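Alpha-1,2-mannosyltransferase (Ktr4), putative (Neosartorya fumigata, PDB 7BOP) belongs to a family of fungal glycosyltransferases with a GT-A-type fold and is modelled here with guanosine-5'-diphosphate and a manganese ion. Local coordinates at residues D36-P41 with Y346-N351; V197-N202 with I339-I344; L216-T221 with A331-F336. All coordinates share one frame; numbering follows the deposited sequence.

Contact 1: residues D36-P41 with Y346-N351; sequences DPLLDP and YYNCPN
L38 lies against the backbone of C349 and P350, and its side chain is the main apolar piece of this contact. Its CB comes 3.5 Å from the carbonyl O of C349. From there chi1 of -70° sets CG anti to the carbonyl carbon of L38, and CD1 and CD2 sit equally close to N348 OD1, each at 3.4 Å, the two side chains crossing at about a right angle. CD2 also reaches P350 CB at 3.8 Å. The nitrogen of the N348 amide is engaged elsewhere, ND2 donating to the carbonyls of R337 and I339.

The polar grip comes from N351. Its backbone N donates to L38 O at 2.8 Å, a short but bent bond with an N-H...O angle of 140°. In the side chain of N351, chi1 of 171° sets CG anti to the backbone N, and ND2 donates to the O of L39, the last residue of the short 3-10 turn 37-39, at 3.0 Å from above the carbonyl plane. The turn itself is steadied from within: D36 OD1 accepts from L38 N at 3.0 Å in an Asx turn, while D36 OD2 makes a salt bridge to R376 at the start of helix 376-382.

One asparagine thus takes two successive carbonyls of the turn. Because both acceptors are backbone oxygens, the N-terminal loop is tied to the segment that follows strand 346-348 through main-chain carbonyls, gripped by one main-chain and one side-chain N-H, with L38 supplying the buried apolar part.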
loop_
_atom_site.group_PDB
_atom_site.type_symbol
_atom_site.label_atom_id
_atom_site.label_comp_id
_atom_site.label_asym_id
_atom_site.label_seq_id
_atom_site.Cartn_x
_atom_site.Cartn_y
_atom_site.Cartn_z
ATOM N N ASP A 36 4.914 19.268 10.164
ATOM C CA ASP A 36 4.143 18.363 9.329
ATOM C C ASP A 36 3.216 19.200 8.429
ATOM O O ASP A 36 2.433 20.003 8.948
ATOM C CB ASP A 36 3.363 17.412 10.240
ATOM C CG ASP A 36 2.860 16.168 9.519
ATOM O OD1 ASP A 36 2.449 16.242 8.341
ATOM O OD2 ASP A 36 2.872 15.097 10.147
ATOM N N PRO A 37 3.286 19.018 7.084
ATOM C CA PRO A 37 2.345 19.693 6.170
ATOM C C PRO A 37 0.865 19.406 6.451
ATOM O O PRO A 37 0.005 20.194 6.059
ATOM C CB PRO A 37 2.710 19.141 4.782
ATOM C CG PRO A 37 4.060 18.572 4.923
ATOM C CD PRO A 37 4.233 18.160 6.347
ATOM N N LEU A 38 0.580 18.300 7.125
ATOM C CA LEU A 38 -0.781 17.983 7.541
ATOM C C LEU A 38 -1.403 19.008 8.497
ATOM O O LEU A 38 -2.622 19.052 8.624
ATOM C CB LEU A 38 -0.831 16.593 8.170
ATOM C CG LEU A 38 -0.615 15.414 7.226
ATOM C CD1 LEU A 38 -0.366 14.147 8.030
ATOM C CD2 LEU A 38 -1.787 15.209 6.268
ATOM N N LEU A 39 -0.566 19.795 9.180
ATOM C CA LEU A 39 -1.027 20.920 9.985
ATOM C C LEU A 39 -1.618 22.064 9.146
ATOM O O LEU A 39 -2.465 22.801 9.635
ATOM C CB LEU A 39 0.110 21.464 10.871
ATOM C CG LEU A 39 0.714 20.531 11.929
ATOM C CD1 LEU A 39 1.779 21.256 12.748
ATOM C CD2 LEU A 39 -0.359 19.979 12.841
ATOM N N ASP A 40 -1.176 22.221 7.905
ATOM C CA ASP A 40 -1.738 23.257 7.019
ATOM C C ASP A 40 -3.184 22.928 6.693
ATOM O O ASP A 40 -3.540 21.751 6.647
ATOM C CB ASP A 40 -0.961 23.377 5.701
ATOM C CG ASP A 40 0.505 23.746 5.906
ATOM O OD1 ASP A 40 0.821 24.400 6.913
ATOM O OD2 ASP A 40 1.342 23.359 5.069
ATOM N N PRO A 41 -4.023 23.963 6.464
ATOM C CA PRO A 41 -5.410 23.715 6.040
ATOM C C PRO A 41 -5.404 22.799 4.814
ATOM O O PRO A 41 -4.734 23.088 3.833
ATOM C CB PRO A 41 -5.942 25.126 5.710
ATOM C CG PRO A 41 -5.072 26.052 6.487
ATOM C CD PRO A 41 -3.718 25.406 6.539
ATOM N N TYR A 346 0.465 4.007 13.162
ATOM C CA TYR A 346 0.751 5.255 12.434
ATOM C C TYR A 346 -0.479 5.899 11.802
ATOM O O TYR A 346 -1.515 5.240 11.572
ATOM C CB TYR A 346 1.837 5.042 11.369
ATOM C CG TYR A 346 3.115 4.468 11.916
ATOM C CD1 TYR A 346 3.871 5.167 12.868
ATOM C CD2 TYR A 346 3.579 3.225 11.491
ATOM C CE1 TYR A 346 5.045 4.629 13.373
ATOM C CE2 TYR A 346 4.761 2.690 11.977
ATOM C CZ TYR A 346 5.482 3.390 12.922
ATOM O OH TYR A 346 6.637 2.846 13.409
ATOM N N TYR A 347 -0.346 7.199 11.534
ATOM C CA TYR A 347 -1.463 8.056 11.134
ATOM C C TYR A 347 -1.097 8.976 9.978
ATOM O O TYR A 347 0.038 9.417 9.863
ATOM C CB TYR A 347 -1.901 8.962 12.290
ATOM C CG TYR A 347 -2.440 8.224 13.475
ATOM C CD1 TYR A 347 -1.578 7.600 14.380
ATOM C CD2 TYR A 347 -3.807 8.134 13.700
ATOM C CE1 TYR A 347 -2.067 6.898 15.464
ATOM C CE2 TYR A 347 -4.306 7.433 14.783
ATOM C CZ TYR A 347 -3.435 6.824 15.662
ATOM O OH TYR A 347 -3.925 6.113 16.731
ATOM N N ASN A 348 -2.090 9.231 9.136
ATOM C CA ASN A 348 -2.139 10.389 8.274
ATOM C C ASN A 348 -3.405 11.142 8.678
ATOM O O ASN A 348 -4.519 10.722 8.336
ATOM C CB ASN A 348 -2.201 9.990 6.807
ATOM C CG ASN A 348 -2.334 11.185 5.903
ATOM O OD1 ASN A 348 -1.367 11.904 5.657
ATOM N ND2 ASN A 348 -3.543 11.442 5.443
ATOM N N CYS A 349 -3.244 12.201 9.466
ATOM C CA CYS A 349 -4.394 12.995 9.939
ATOM C C CYS A 349 -4.266 14.438 9.467
ATOM O O CYS A 349 -3.491 15.222 10.037
ATOM C CB CYS A 349 -4.513 12.914 11.458
ATOM S SG CYS A 349 -5.924 13.798 12.154
ATOM N N PRO A 350 -5.023 14.805 8.418
ATOM C CA PRO A 350 -4.944 16.174 7.933
ATOM C C PRO A 350 -5.773 17.148 8.766
ATOM O O PRO A 350 -6.717 16.747 9.449
ATOM C CB PRO A 350 -5.515 16.069 6.524
ATOM C CG PRO A 350 -6.535 14.985 6.640
ATOM C CD PRO A 350 -5.991 14.008 7.636
ATOM N N ASN A 351 -5.389 18.415 8.705
ATOM C CA ASN A 351 -6.145 19.511 9.297
ATOM C C ASN A 351 -7.263 19.919 8.336
ATOM O O ASN A 351 -7.059 20.712 7.408
ATOM C CB ASN A 351 -5.223 20.691 9.616
ATOM C CG ASN A 351 -5.984 21.936 10.035
ATOM O OD1 ASN A 351 -7.089 21.852 10.572
ATOM N ND2 ASN A 351 -5.402 23.100 9.769
#

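Contact 2: residues V197-N202 with I339-I344; sequences VQFFCN and IGYNHI. With MN (manganese (II) ion), chain G.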
loop_
_atom_site.group_PDB
_atom_site.type_symbol
_atom_site.label_atom_id
_atom_site.label_comp_id
_atom_site.label_asym_id
_atom_site.label_seq_id
_atom_site.Cartn_x
_atom_site.Cartn_y
_atom_site.Cartn_z
ATOM N N VAL A 197 -8.292 -1.018 10.332
ATOM C CA VAL A 197 -7.812 0.326 10.005
ATOM C C VAL A 197 -8.947 1.308 10.192
ATOM O O VAL A 197 -10.126 0.927 10.154
ATOM C CB VAL A 197 -7.225 0.425 8.576
ATOM C CG1 VAL A 197 -6.132 -0.609 8.386
ATOM C CG2 VAL A 197 -8.295 0.295 7.511
ATOM N N GLN A 198 -8.596 2.573 10.390
ATOM C CA GLN A 198 -9.591 3.632 10.522
ATOM C C GLN A 198 -9.492 4.646 9.392
ATOM O O GLN A 198 -8.402 4.950 8.898
ATOM C CB GLN A 198 -9.446 4.363 11.855
ATOM C CG GLN A 198 -9.330 3.471 13.080
ATOM C CD GLN A 198 -9.320 4.287 14.358
ATOM O OE1 GLN A 198 -10.357 4.769 14.791
ATOM N NE2 GLN A 198 -8.143 4.483 14.944
ATOM N N PHE A 199 -10.641 5.190 9.017
ATOM C CA PHE A 199 -10.726 6.356 8.131
ATOM C C PHE A 199 -11.429 7.461 8.893
ATOM O O PHE A 199 -12.507 7.240 9.464
ATOM C CB PHE A 199 -11.465 6.029 6.835
ATOM C CG PHE A 199 -10.780 5.002 6.000
ATOM C CD1 PHE A 199 -9.791 5.372 5.089
ATOM C CD2 PHE A 199 -11.089 3.655 6.136
ATOM C CE1 PHE A 199 -9.134 4.419 4.322
ATOM C CE2 PHE A 199 -10.434 2.698 5.371
ATOM C CZ PHE A 199 -9.461 3.083 4.456
ATOM N N PHE A 200 -10.821 8.645 8.902
ATOM C CA PHE A 200 -11.240 9.742 9.765
ATOM C C PHE A 200 -11.971 10.888 9.078
ATOM O O PHE A 200 -12.586 11.685 9.775
ATOM C CB PHE A 200 -10.024 10.335 10.481
ATOM C CG PHE A 200 -9.281 9.357 11.353
ATOM C CD1 PHE A 200 -9.881 8.810 12.483
ATOM C CD2 PHE A 200 -7.959 8.993 11.052
ATOM C CE1 PHE A 200 -9.183 7.918 13.291
ATOM C CE2 PHE A 200 -7.260 8.116 11.861
ATOM C CZ PHE A 200 -7.871 7.573 12.983
ATOM N N CYS A 201 -11.886 10.996 7.744
ATOM C CA CYS A 201 -12.326 12.197 7.021
ATOM C C CYS A 201 -13.304 11.880 5.916
ATOM O O CYS A 201 -13.080 10.959 5.136
ATOM C CB CYS A 201 -11.142 12.935 6.383
ATOM S SG CYS A 201 -9.772 13.226 7.516
ATOM N N ASN A 202 -14.372 12.664 5.831
ATOM C CA ASN A 202 -15.274 12.586 4.685
ATOM C C ASN A 202 -14.512 12.984 3.438
ATOM O O ASN A 202 -13.773 13.963 3.442
ATOM C CB ASN A 202 -16.493 13.487 4.870
ATOM C CG ASN A 202 -17.430 12.969 5.945
ATOM O OD1 ASN A 202 -17.516 11.772 6.173
ATOM N ND2 ASN A 202 -18.118 13.865 6.614
ATOM N N ILE A 339 -7.055 11.970 2.813
ATOM C CA ILE A 339 -7.662 10.746 3.346
ATOM C C ILE A 339 -7.055 10.470 4.717
ATOM O O ILE A 339 -5.928 9.982 4.825
ATOM C CB ILE A 339 -7.491 9.538 2.410
ATOM C CG1 ILE A 339 -8.126 9.845 1.051
ATOM C CG2 ILE A 339 -8.123 8.296 3.035
ATOM C CD1 ILE A 339 -7.946 8.754 0.011
ATOM N N GLY A 340 -7.812 10.806 5.758
ATOM C CA GLY A 340 -7.427 10.532 7.125
ATOM C C GLY A 340 -7.393 9.036 7.350
ATOM O O GLY A 340 -8.368 8.341 7.050
ATOM N N TYR A 341 -6.277 8.538 7.876
ATOM C CA TYR A 341 -6.017 7.104 7.903
ATOM C C TYR A 341 -5.185 6.675 9.099
ATOM O O TYR A 341 -4.305 7.412 9.534
ATOM C CB TYR A 341 -5.315 6.695 6.599
ATOM C CG TYR A 341 -5.051 5.208 6.477
ATOM C CD1 TYR A 341 -6.069 4.319 6.128
ATOM C CD2 TYR A 341 -3.790 4.685 6.732
ATOM C CE1 TYR A 341 -5.824 2.962 6.019
ATOM C CE2 TYR A 341 -3.543 3.327 6.633
ATOM C CZ TYR A 341 -4.562 2.468 6.268
ATOM O OH TYR A 341 -4.305 1.123 6.167
ATOM N N ASN A 342 -5.477 5.480 9.612
ATOM C CA ASN A 342 -4.690 4.849 10.674
ATOM C C ASN A 342 -4.689 3.336 10.498
ATOM O O ASN A 342 -5.754 2.727 10.383
ATOM C CB ASN A 342 -5.237 5.240 12.063
ATOM C CG ASN A 342 -4.769 4.318 13.196
ATOM O OD1 ASN A 342 -5.593 3.716 13.875
ATOM N ND2 ASN A 342 -3.456 4.223 13.416
ATOM N N HIS A 343 -3.493 2.760 10.434
ATOM C CA HIS A 343 -3.237 1.332 10.705
ATOM C C HIS A 343 -2.247 1.397 11.858
ATOM O O HIS A 343 -1.261 2.131 11.771
ATOM C CB HIS A 343 -2.616 0.630 9.466
ATOM C CG HIS A 343 -2.359 -0.858 9.621
ATOM N ND1 HIS A 343 -1.394 -1.373 10.461
ATOM C CD2 HIS A 343 -2.886 -1.931 8.969
ATOM C CE1 HIS A 343 -1.373 -2.695 10.357
ATOM N NE2 HIS A 343 -2.261 -3.067 9.449
ATOM N N ILE A 344 -2.486 0.639 12.926
ATOM C CA ILE A 344 -1.654 0.733 14.141
ATOM C C ILE A 344 -0.172 0.576 13.743
ATOM O O ILE A 344 0.127 -0.313 12.961
ATOM C CB ILE A 344 -2.056 -0.351 15.185
ATOM C CG1 ILE A 344 -3.450 -0.048 15.756
ATOM C CG2 ILE A 344 -1.046 -0.433 16.335
ATOM C CD1 ILE A 344 -4.148 -1.247 16.369
HETATM MN MN MN G . -2.348 -5.115 8.830
HETATM O O HOH W 1 -10.544 9.506 5.591
HETATM O O HOH W 2 -4.597 -5.368 9.534
HETATM O O HOH W 3 -2.021 -5.608 11.094
#
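Strands 198-199 and 341-343 run antiparallel, with Q198 and N342 as a hydrogen-bonded pair and F199 and Y341 as the non-hydrogen-bonded pair next to it. Q198 N donates to N342 O at 2.8 Å, and N342 N returns a bond to Q198 O; beyond the strand, F200 N donates to G340 O.

The pairing of Q198 and N342 is repeated by their side chains, which lie side by side and point the same way. Q198 NE2 donates to N342 OD1 at 2.9 Å, the oxygen lying in the amide plane of Q198 although the two amide planes are 73° apart. F200 crosses the same asparagine, its CE2 3.5 Å from N342 CB. On the face of F199 and Y341, F199 CE1 meets Y341 CD1 at 3.6 Å, the rings oblique to each other, and I339 CG2 sits at the edge of the F199 ring. V197 CG1 touches both Y341 OH, at 3.4 Å, and H343 CD2, at 3.6 Å; the Y341 hydroxyl is hydrogen-bonded to N282. The H343 ring binds the manganese ion through NE2 at 2.1 Å, while ND1 donates to I344 O, a second-shell bond that helps fix the rotation of the imidazole. Water 1 accepts from C201 N and donates to G340 O, bridging the two segments just beyond the paired strand residues.

E194 shares the metal with H343. Helix 80-98 packs on F199 through T86, L90 and T93, strand 218-224 touches Y341 through T221 and I222, and strand 346-348 lies along the other edge of 341-343, leaving 341-343 as the central strand of a three-stranded antiparallel sheet.

Contact 3: residues L216-T221 with A331-F336; sequences LTYGFT and AKVHWF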
loop_
_atom_site.group_PDB
_atom_site.type_symbol
_atom_site.label_atom_id
_atom_site.label_comp_id
_atom_site.label_asym_id
_atom_site.label_seq_id
_atom_site.Cartn_x
_atom_site.Cartn_y
_atom_site.Cartn_z
ATOM N N LEU A 216 -3.113 8.861 -13.133
ATOM C CA LEU A 216 -2.284 8.544 -11.983
ATOM C C LEU A 216 -2.099 7.043 -11.842
ATOM O O LEU A 216 -2.973 6.238 -12.194
ATOM C CB LEU A 216 -2.851 9.159 -10.702
ATOM C CG LEU A 216 -3.014 10.682 -10.726
ATOM C CD1 LEU A 216 -3.502 11.180 -9.376
ATOM C CD2 LEU A 216 -1.751 11.432 -11.135
ATOM N N THR A 217 -0.929 6.681 -11.321
ATOM C CA THR A 217 -0.507 5.310 -11.190
ATOM C C THR A 217 -0.768 4.779 -9.786
ATOM O O THR A 217 -1.125 3.621 -9.629
ATOM C CB THR A 217 0.994 5.195 -11.538
ATOM O OG1 THR A 217 1.183 5.644 -12.879
ATOM C CG2 THR A 217 1.513 3.788 -11.392
ATOM N N TYR A 218 -0.580 5.612 -8.767
ATOM C CA TYR A 218 -0.565 5.114 -7.395
ATOM C C TYR A 218 -0.794 6.221 -6.409
ATOM O O TYR A 218 -0.339 7.346 -6.616
ATOM C CB TYR A 218 0.794 4.477 -7.131
ATOM C CG TYR A 218 0.971 3.716 -5.848
ATOM C CD1 TYR A 218 0.650 2.366 -5.766
ATOM C CD2 TYR A 218 1.551 4.325 -4.732
ATOM C CE1 TYR A 218 0.880 1.646 -4.609
ATOM C CE2 TYR A 218 1.788 3.615 -3.566
ATOM C CZ TYR A 218 1.452 2.281 -3.500
ATOM O OH TYR A 218 1.701 1.587 -2.333
ATOM N N GLY A 219 -1.504 5.893 -5.339
ATOM C CA GLY A 219 -1.755 6.808 -4.253
ATOM C C GLY A 219 -1.452 6.174 -2.910
ATOM O O GLY A 219 -1.763 4.999 -2.688
ATOM N N PHE A 220 -0.852 6.967 -2.022
ATOM C CA PHE A 220 -0.482 6.529 -0.672
ATOM C C PHE A 220 -0.894 7.553 0.384
ATOM O O PHE A 220 -1.184 8.699 0.066
ATOM C CB PHE A 220 1.033 6.294 -0.603
ATOM C CG PHE A 220 1.853 7.553 -0.589
ATOM C CD1 PHE A 220 2.141 8.222 -1.771
ATOM C CD2 PHE A 220 2.356 8.067 0.607
ATOM C CE1 PHE A 220 2.905 9.379 -1.773
ATOM C CE2 PHE A 220 3.114 9.236 0.615
ATOM C CZ PHE A 220 3.389 9.895 -0.578
ATOM N N THR A 221 -0.897 7.132 1.645
ATOM C CA THR A 221 -1.105 8.052 2.776
ATOM C C THR A 221 0.086 8.166 3.726
ATOM O O THR A 221 0.287 9.229 4.292
ATOM C CB THR A 221 -2.326 7.646 3.622
ATOM O OG1 THR A 221 -2.228 6.259 3.939
ATOM C CG2 THR A 221 -3.618 7.900 2.856
ATOM N N ALA A 331 5.591 11.808 -11.207
ATOM C CA ALA A 331 4.506 12.788 -11.281
ATOM C C ALA A 331 3.138 12.132 -11.202
ATOM O O ALA A 331 2.183 12.802 -10.861
ATOM C CB ALA A 331 4.597 13.618 -12.555
ATOM N N LYS A 332 3.052 10.841 -11.515
ATOM C CA LYS A 332 1.795 10.083 -11.451
ATOM C C LYS A 332 1.599 9.316 -10.142
ATOM O O LYS A 332 0.692 8.483 -10.047
ATOM C CB LYS A 332 1.708 9.110 -12.630
ATOM C CG LYS A 332 1.846 9.747 -14.004
ATOM C CD LYS A 332 0.868 10.885 -14.190
ATOM C CE LYS A 332 0.629 11.206 -15.661
ATOM N NZ LYS A 332 -0.104 12.500 -15.764
ATOM N N VAL A 333 2.440 9.591 -9.142
ATOM C CA VAL A 333 2.280 9.043 -7.794
ATOM C C VAL A 333 1.791 10.184 -6.917
ATOM O O VAL A 333 2.331 11.294 -6.983
ATOM C CB VAL A 333 3.602 8.443 -7.262
ATOM C CG1 VAL A 333 3.446 7.963 -5.814
ATOM C CG2 VAL A 333 4.049 7.299 -8.157
ATOM N N HIS A 334 0.765 9.923 -6.111
ATOM C CA HIS A 334 0.055 10.980 -5.398
ATOM C C HIS A 334 -0.047 10.686 -3.902
ATOM O O HIS A 334 -0.369 9.569 -3.499
ATOM C CB HIS A 334 -1.349 11.154 -6.004
ATOM C CG HIS A 334 -2.231 12.104 -5.251
ATOM N ND1 HIS A 334 -1.974 13.453 -5.159
ATOM C CD2 HIS A 334 -3.391 11.900 -4.580
ATOM C CE1 HIS A 334 -2.925 14.038 -4.456
ATOM N NE2 HIS A 334 -3.795 13.114 -4.091
ATOM N N TRP A 335 0.261 11.688 -3.090
ATOM C CA TRP A 335 0.004 11.614 -1.642
ATOM C C TRP A 335 -1.439 12.033 -1.374
ATOM O O TRP A 335 -1.790 13.203 -1.534
ATOM C CB TRP A 335 0.954 12.536 -0.888
ATOM C CG TRP A 335 0.767 12.548 0.598
ATOM C CD1 TRP A 335 0.425 11.500 1.389
ATOM C CD2 TRP A 335 0.960 13.660 1.469
ATOM N NE1 TRP A 335 0.367 11.891 2.702
ATOM C CE2 TRP A 335 0.701 13.212 2.783
ATOM C CE3 TRP A 335 1.328 14.998 1.270
ATOM C CZ2 TRP A 335 0.781 14.054 3.888
ATOM C CZ3 TRP A 335 1.405 15.836 2.371
ATOM C CH2 TRP A 335 1.133 15.362 3.663
ATOM N N PHE A 336 -2.261 11.081 -0.948
ATOM C CA PHE A 336 -3.653 11.349 -0.572
ATOM C C PHE A 336 -3.679 11.928 0.836
ATOM O O PHE A 336 -4.175 11.309 1.769
ATOM C CB PHE A 336 -4.513 10.072 -0.657
ATOM C CG PHE A 336 -5.077 9.814 -2.013
ATOM C CD1 PHE A 336 -6.135 10.581 -2.489
ATOM C CD2 PHE A 336 -4.553 8.826 -2.823
ATOM C CE1 PHE A 336 -6.674 10.338 -3.752
ATOM C CE2 PHE A 336 -5.082 8.592 -4.087
ATOM C CZ PHE A 336 -6.136 9.348 -4.546
#
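Two parallel neighbours in the large mixed sheet of this GT-A fold, strands 218-220 and 333-335, meet here with T217, Y218 and F220 bonded to K332, H334 and F336. K332 O accepts from T217 N at 2.7 Å, and more weakly from Y218 N. Y218 O then takes H334 N at 2.8 Å, H334 O takes F220 N, and F220 O takes F336 N. The bonds thus pass back and forth between the chains, each strand using alternate residues, as parallel pairing requires; the axes of the short segments 218-220 and 333-335 come within 4.7 Å at 22°.

Parallel neighbours cannot be joined by a simple hairpin, and the 109 residues that separate the segments are rich in helix, in keeping with the alternating alpha/beta build of the family. Helix 207-213 covers L216 and F336 through M211, and helix 316-327 reaches T217 and Y218 through L324.

Y218, F220, V333 and W335 share one face of the sheet. F220 holds CG between its backbone N and carbonyl carbon (chi1 74°), and its ring face takes a CH-pi contact from W335 CA, offset toward the rim. The F220 ring and the five-membered ring of W335 are near parallel (23°) but slid apart, so they barely overlap, with F220 CE2 3.6 Å from W335 CD1. The indole then extends the backbone pairing: W335 NE1 donates to T221 O at 3.1 Å, with that oxygen in the plane of the ring and the N-H arriving from above the carbonyl plane. On the other face, G219 has no side chain, and the edge of the F336 ring moves in, its CD2 3.7 Å from G219 CA. H334 CD2 lies 3.5 Å above the centre of the F336 ring, and L216 CD1 rests against H334 CB.

Overall arrangement
Contacts 2 and 3 are buried, whereas contact 1 is partly buried and its centre lies farther from the centre of the chain, about 19 Å against 14 and 11 Å. Contacts 1 and 2 share the three-stranded antiparallel sheet: 341-343 pairs with 198-199 on one edge and with 346-348 on the other. Contact 3 belongs to the large mixed sheet, and N348 joins the two sheets by packing against T221 and W335. Along the chain, contact 3 is nested within contact 2, and contact 2 within contact 1. Contact 1 rests on two bonds from a loop asparagine to a 3-10 turn; contact 2 combines strand pairing with a metal ligand; contact 3 couples regular parallel bonding to aromatic packing.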